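Local atomic coordinates of probable branched-chain amino acid ABC transporter, amino acid binding protein (Thermus thermophilus, PDB entry 3LKB), a protein that probably binds branched-chain amino acids such as valine and delivers them to an ABC transporter for uptake into the cell. Residues D186-A189 with L190-F194; V211-I214 with L215-A218. The protein carries 2 engineered substitutions. All coordinates share one frame; numbering follows the deposited sequence.

Interaction 1: residues D186-A189 with L190-F194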
loop_
_atom_site.group_PDB
_atom_site.type_symbol
_atom_site.label_atom_id
_atom_site.label_comp_id
_atom_site.label_asym_id
_atom_site.label_seq_id
_atom_site.Cartn_x
_atom_site.Cartn_y
_atom_site.Cartn_z
ATOM N N ASP A 186 -4.884 18.241 8.922
ATOM C CA ASP A 186 -5.648 19.379 9.393
ATOM C C ASP A 186 -5.808 20.449 8.309
ATOM O O ASP A 186 -4.897 21.130 7.949
ATOM C CB ASP A 186 -5.038 19.959 10.683
ATOM C CG ASP A 186 -5.854 21.124 11.238
ATOM O OD1 ASP A 186 -7.105 21.049 11.180
ATOM O OD2 ASP A 186 -5.231 22.120 11.691
ATOM N N ASN A 187 -7.026 20.544 7.825
ATOM C CA ASN A 187 -7.433 21.333 6.686
ATOM C C ASN A 187 -8.277 22.497 7.146
ATOM O O ASN A 187 -8.861 23.176 6.322
ATOM C CB ASN A 187 -8.280 20.424 5.801
ATOM C CG ASN A 187 -7.538 19.157 5.417
ATOM O OD1 ASN A 187 -6.729 19.182 4.505
ATOM N ND2 ASN A 187 -7.787 18.055 6.127
ATOM N N THR A 188 -8.363 22.696 8.472
ATOM C CA THR A 188 -9.033 23.875 9.095
ATOM C C THR A 188 -8.733 25.196 8.401
ATOM O O THR A 188 -9.656 25.855 7.934
ATOM C CB THR A 188 -8.738 23.996 10.609
ATOM O OG1 THR A 188 -9.254 22.844 11.274
ATOM C CG2 THR A 188 -9.471 25.187 11.205
ATOM N N ALA A 189 -7.461 25.574 8.324
ATOM C CA ALA A 189 -7.112 26.825 7.682
ATOM C C ALA A 189 -7.662 26.935 6.242
ATOM O O ALA A 189 -8.147 27.984 5.808
ATOM C CB ALA A 189 -5.574 27.045 7.701
ATOM N N LEU A 190 -7.569 25.855 5.489
ATOM C CA LEU A 190 -7.925 25.932 4.100
ATOM C C LEU A 190 -9.426 26.083 4.015
ATOM O O LEU A 190 -9.932 26.917 3.296
ATOM C CB LEU A 190 -7.454 24.686 3.363
ATOM C CG LEU A 190 -8.120 24.405 2.040
ATOM C CD1 LEU A 190 -7.509 25.358 1.033
ATOM C CD2 LEU A 190 -7.830 22.993 1.678
ATOM N N LEU A 191 -10.135 25.281 4.778
ATOM C CA LEU A 191 -11.583 25.368 4.798
ATOM C C LEU A 191 -12.103 26.742 5.298
ATOM O O LEU A 191 -13.062 27.290 4.730
ATOM C CB LEU A 191 -12.176 24.183 5.577
ATOM C CG LEU A 191 -12.022 22.802 4.921
ATOM C CD1 LEU A 191 -12.198 21.691 5.918
ATOM C CD2 LEU A 191 -12.974 22.589 3.722
ATOM N N LYS A 192 -11.474 27.290 6.338
ATOM C CA LYS A 192 -11.803 28.653 6.850
ATOM C C LYS A 192 -11.559 29.749 5.795
ATOM O O LYS A 192 -12.343 30.655 5.679
ATOM C CB LYS A 192 -11.000 28.982 8.116
ATOM C CG LYS A 192 -11.702 28.897 9.451
ATOM C CD LYS A 192 -12.630 27.720 9.612
ATOM C CE LYS A 192 -12.583 27.202 11.083
ATOM N NZ LYS A 192 -13.468 27.846 12.132
ATOM N N ARG A 193 -10.490 29.625 5.020
ATOM C CA ARG A 193 -10.227 30.470 3.855
ATOM C C ARG A 193 -11.389 30.445 2.856
ATOM O O ARG A 193 -11.864 31.507 2.434
ATOM C CB ARG A 193 -8.935 30.029 3.149
ATOM C CG ARG A 193 -7.756 31.010 3.169
ATOM C CD ARG A 193 -8.075 32.261 2.302
ATOM N NE ARG A 193 -9.025 33.184 2.973
ATOM C CZ ARG A 193 -9.436 34.382 2.519
ATOM N NH1 ARG A 193 -9.012 34.881 1.345
ATOM N NH2 ARG A 193 -10.284 35.088 3.262
ATOM N N PHE A 194 -11.847 29.241 2.500
ATOM C CA PHE A 194 -12.993 29.043 1.571
ATOM C C PHE A 194 -14.284 29.639 2.104
ATOM O O PHE A 194 -15.010 30.299 1.390
ATOM C CB PHE A 194 -13.217 27.549 1.304
ATOM C CG PHE A 194 -12.174 26.921 0.409
ATOM C CD1 PHE A 194 -11.072 27.665 -0.058
ATOM C CD2 PHE A 194 -12.265 25.579 0.075
ATOM C CE1 PHE A 194 -10.113 27.103 -0.888
ATOM C CE2 PHE A 194 -11.310 24.971 -0.761
ATOM C CZ PHE A 194 -10.227 25.726 -1.250
HETATM O O HOH W 1 -5.375 23.754 6.167
#
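N187 and L191 meet on the buried side of the first turn of helix 188-196. CB of N187 stands 4.1 Å from CD1 of L191, and the amide N of L191 closes the turn with a nearly straight bond of 2.9 Å to O of N187. The leucine's CG lies anti to its own carbonyl carbon (chi1 -68°), which sets CG 3.5 Å from O of N187, with I214 and D217 of helix 208-220 also touching the side chain. A leucine suits this place because its fork fills the seam between two helices, while the side chain of N187 makes no capping bond; its ND2 donates instead to OD2 of D217 and to O of N184. Farther along the inner side, CG of L190 sits 4.1 Å above one face of the F194 ring, displaced toward its rim; the ring itself rests on A147 and V149 of strand 145-150.

The outer side is looser. T188 and K192 run alongside each other, with CG2 of T188 3.7 Å from CE of K192, a long chain whose end leads away from the turn, suited to an exposed position. OG1 of T188 donates to OD1 of D186 at 2.8 Å, on the syn lone pair, and N of T188 adds a weak bond to the same oxygen. A valine in place of T188 would probably leave that carboxylate with only the weak backbone bond, and D186 freer to turn. A water also joins O of D186 to N of L190, standing 3.1 Å from that amide. The next amides, N of K192 and N of R193, make regular helical bonds to O of T188 and O of A189. This is the start of an amphipathic alpha-helix in an alpha/beta periplasmic-binding-protein lobe, its apolar side divided between the sheet (L190, F194) and helix 208-220 (L191).

Interaction 2: residues V211-I214 with L215-A218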
loop_
_atom_site.group_PDB
_atom_site.type_symbol
_atom_site.label_atom_id
_atom_site.label_comp_id
_atom_site.label_asym_id
_atom_site.label_seq_id
_atom_site.Cartn_x
_atom_site.Cartn_y
_atom_site.Cartn_z
ATOM N N VAL A 211 -9.033 13.653 0.146
ATOM C CA VAL A 211 -10.418 14.128 0.098
ATOM C C VAL A 211 -11.170 13.783 1.400
ATOM O O VAL A 211 -11.809 14.656 1.990
ATOM C CB VAL A 211 -11.183 13.613 -1.155
ATOM C CG1 VAL A 211 -12.688 14.044 -1.102
ATOM C CG2 VAL A 211 -10.541 14.144 -2.402
ATOM N N ALA A 212 -11.054 12.528 1.845
ATOM C CA ALA A 212 -11.658 12.070 3.087
ATOM C C ALA A 212 -11.275 12.953 4.280
ATOM O O ALA A 212 -12.137 13.308 5.153
ATOM C CB ALA A 212 -11.254 10.613 3.348
ATOM N N ASN A 213 -9.994 13.302 4.353
ATOM C CA ASN A 213 -9.534 14.168 5.431
ATOM C C ASN A 213 -10.207 15.548 5.415
ATOM O O ASN A 213 -10.599 16.105 6.467
ATOM C CB ASN A 213 -8.013 14.312 5.363
ATOM C CG ASN A 213 -7.301 13.032 5.754
ATOM O OD1 ASN A 213 -7.816 12.243 6.569
ATOM N ND2 ASN A 213 -6.118 12.803 5.161
ATOM N N ILE A 214 -10.316 16.115 4.220
ATOM C CA ILE A 214 -10.994 17.387 4.067
ATOM C C ILE A 214 -12.475 17.275 4.516
ATOM O O ILE A 214 -12.941 18.136 5.262
ATOM C CB ILE A 214 -10.843 17.922 2.624
ATOM C CG1 ILE A 214 -9.410 18.414 2.412
ATOM C CG2 ILE A 214 -11.847 19.039 2.364
ATOM C CD1 ILE A 214 -9.033 18.619 0.971
ATOM N N LEU A 215 -13.187 16.217 4.105
ATOM C CA LEU A 215 -14.603 16.035 4.459
ATOM C C LEU A 215 -14.782 15.863 5.950
ATOM O O LEU A 215 -15.686 16.428 6.528
ATOM C CB LEU A 215 -15.203 14.781 3.767
ATOM C CG LEU A 215 -15.069 14.694 2.249
ATOM C CD1 LEU A 215 -15.662 13.385 1.656
ATOM C CD2 LEU A 215 -15.632 15.928 1.609
ATOM N N LYS A 216 -13.912 15.064 6.565
ATOM C CA LYS A 216 -13.945 14.878 8.006
ATOM C C LYS A 216 -13.847 16.218 8.716
ATOM O O LYS A 216 -14.622 16.508 9.590
ATOM C CB LYS A 216 -12.837 13.910 8.442
ATOM C CG LYS A 216 -13.336 12.472 8.382
ATOM C CD LYS A 216 -12.323 11.489 7.955
ATOM C CE LYS A 216 -11.438 10.995 9.082
ATOM N NZ LYS A 216 -10.513 9.921 8.505
ATOM N N ASP A 217 -12.905 17.047 8.304
ATOM C CA ASP A 217 -12.768 18.365 8.901
ATOM C C ASP A 217 -13.985 19.261 8.588
ATOM O O ASP A 217 -14.502 19.909 9.495
ATOM C CB ASP A 217 -11.462 18.994 8.435
ATOM C CG ASP A 217 -10.259 18.427 9.172
ATOM O OD1 ASP A 217 -10.446 17.884 10.297
ATOM O OD2 ASP A 217 -9.129 18.516 8.617
ATOM N N ALA A 218 -14.456 19.248 7.330
ATOM C CA ALA A 218 -15.677 19.971 6.944
ATOM C C ALA A 218 -16.880 19.674 7.842
ATOM O O ALA A 218 -17.546 20.588 8.345
ATOM C CB ALA A 218 -16.027 19.693 5.514
#
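V211 and L215 lie side by side one helical turn apart, both pointing the same way. CG1 of V211, placed anti to its own backbone N (chi1 175°), approaches CD1 of L215 at 4.1 Å. The leucine's CG packs closer still, 3.3 Å from O of V211, and the two side chains share L238 of helix 236-242 as a neighbour; branched aliphatic residues suit a surface enclosed in this way. I214 is turned to another side of the helix, toward H204 and H227 on the strands, and A218 also meets H227, where a methyl is enough for close approach.

Helix 208-220 is the crossover of a beta-alpha-beta unit, running between the parallel strands 201-205 and 226-229. Its apolar residues are shared between those strands (I214, A218 and, in part, V211 and L215) and helix 236-242 (A212, V211, L215). The more polar residues are turned elsewhere. N213 and K216 are aligned side by side, with OD1 and NZ 4.1 Å apart, yet each finds its partner outside: ND2 of N213 bonds to OD1 of N184, and NZ of K216 to the backbone O of L241. The lysine bends at chi2 and chi3, bringing CD within 3.3 Å of O of A212, whose small side chain touches L241 and A242. That carbonyl accepts N of K216 at 2.9 Å, and O of I214 accepts N of A218 at 2.8 Å. D217 sets its OD2 3.5 Å from O of N213, a carboxylate suited to this partly exposed side.

Overall arrangement
Both contacts are single-helix turns in the same lobe, with centres about 10 Å apart, and their helices pack against each other. Interaction 2 is buried in the middle of helix 208-220, and its chemistry is aliphatic packing on one part of the helix and polar side chains bonded to neighbouring elements on another. Interaction 1 is only partly buried: it begins helix 188-196, and its outer side relies on a hydroxyl-carboxylate bond, a water and an exposed lysine. The hydrogen bond between N187 and D217 joins the two, with packing of N187 on I214 and of L191 near A218 beside it. The side chain of V211 in interaction 2 lies about 12 Å from the bound valine, short of direct contact.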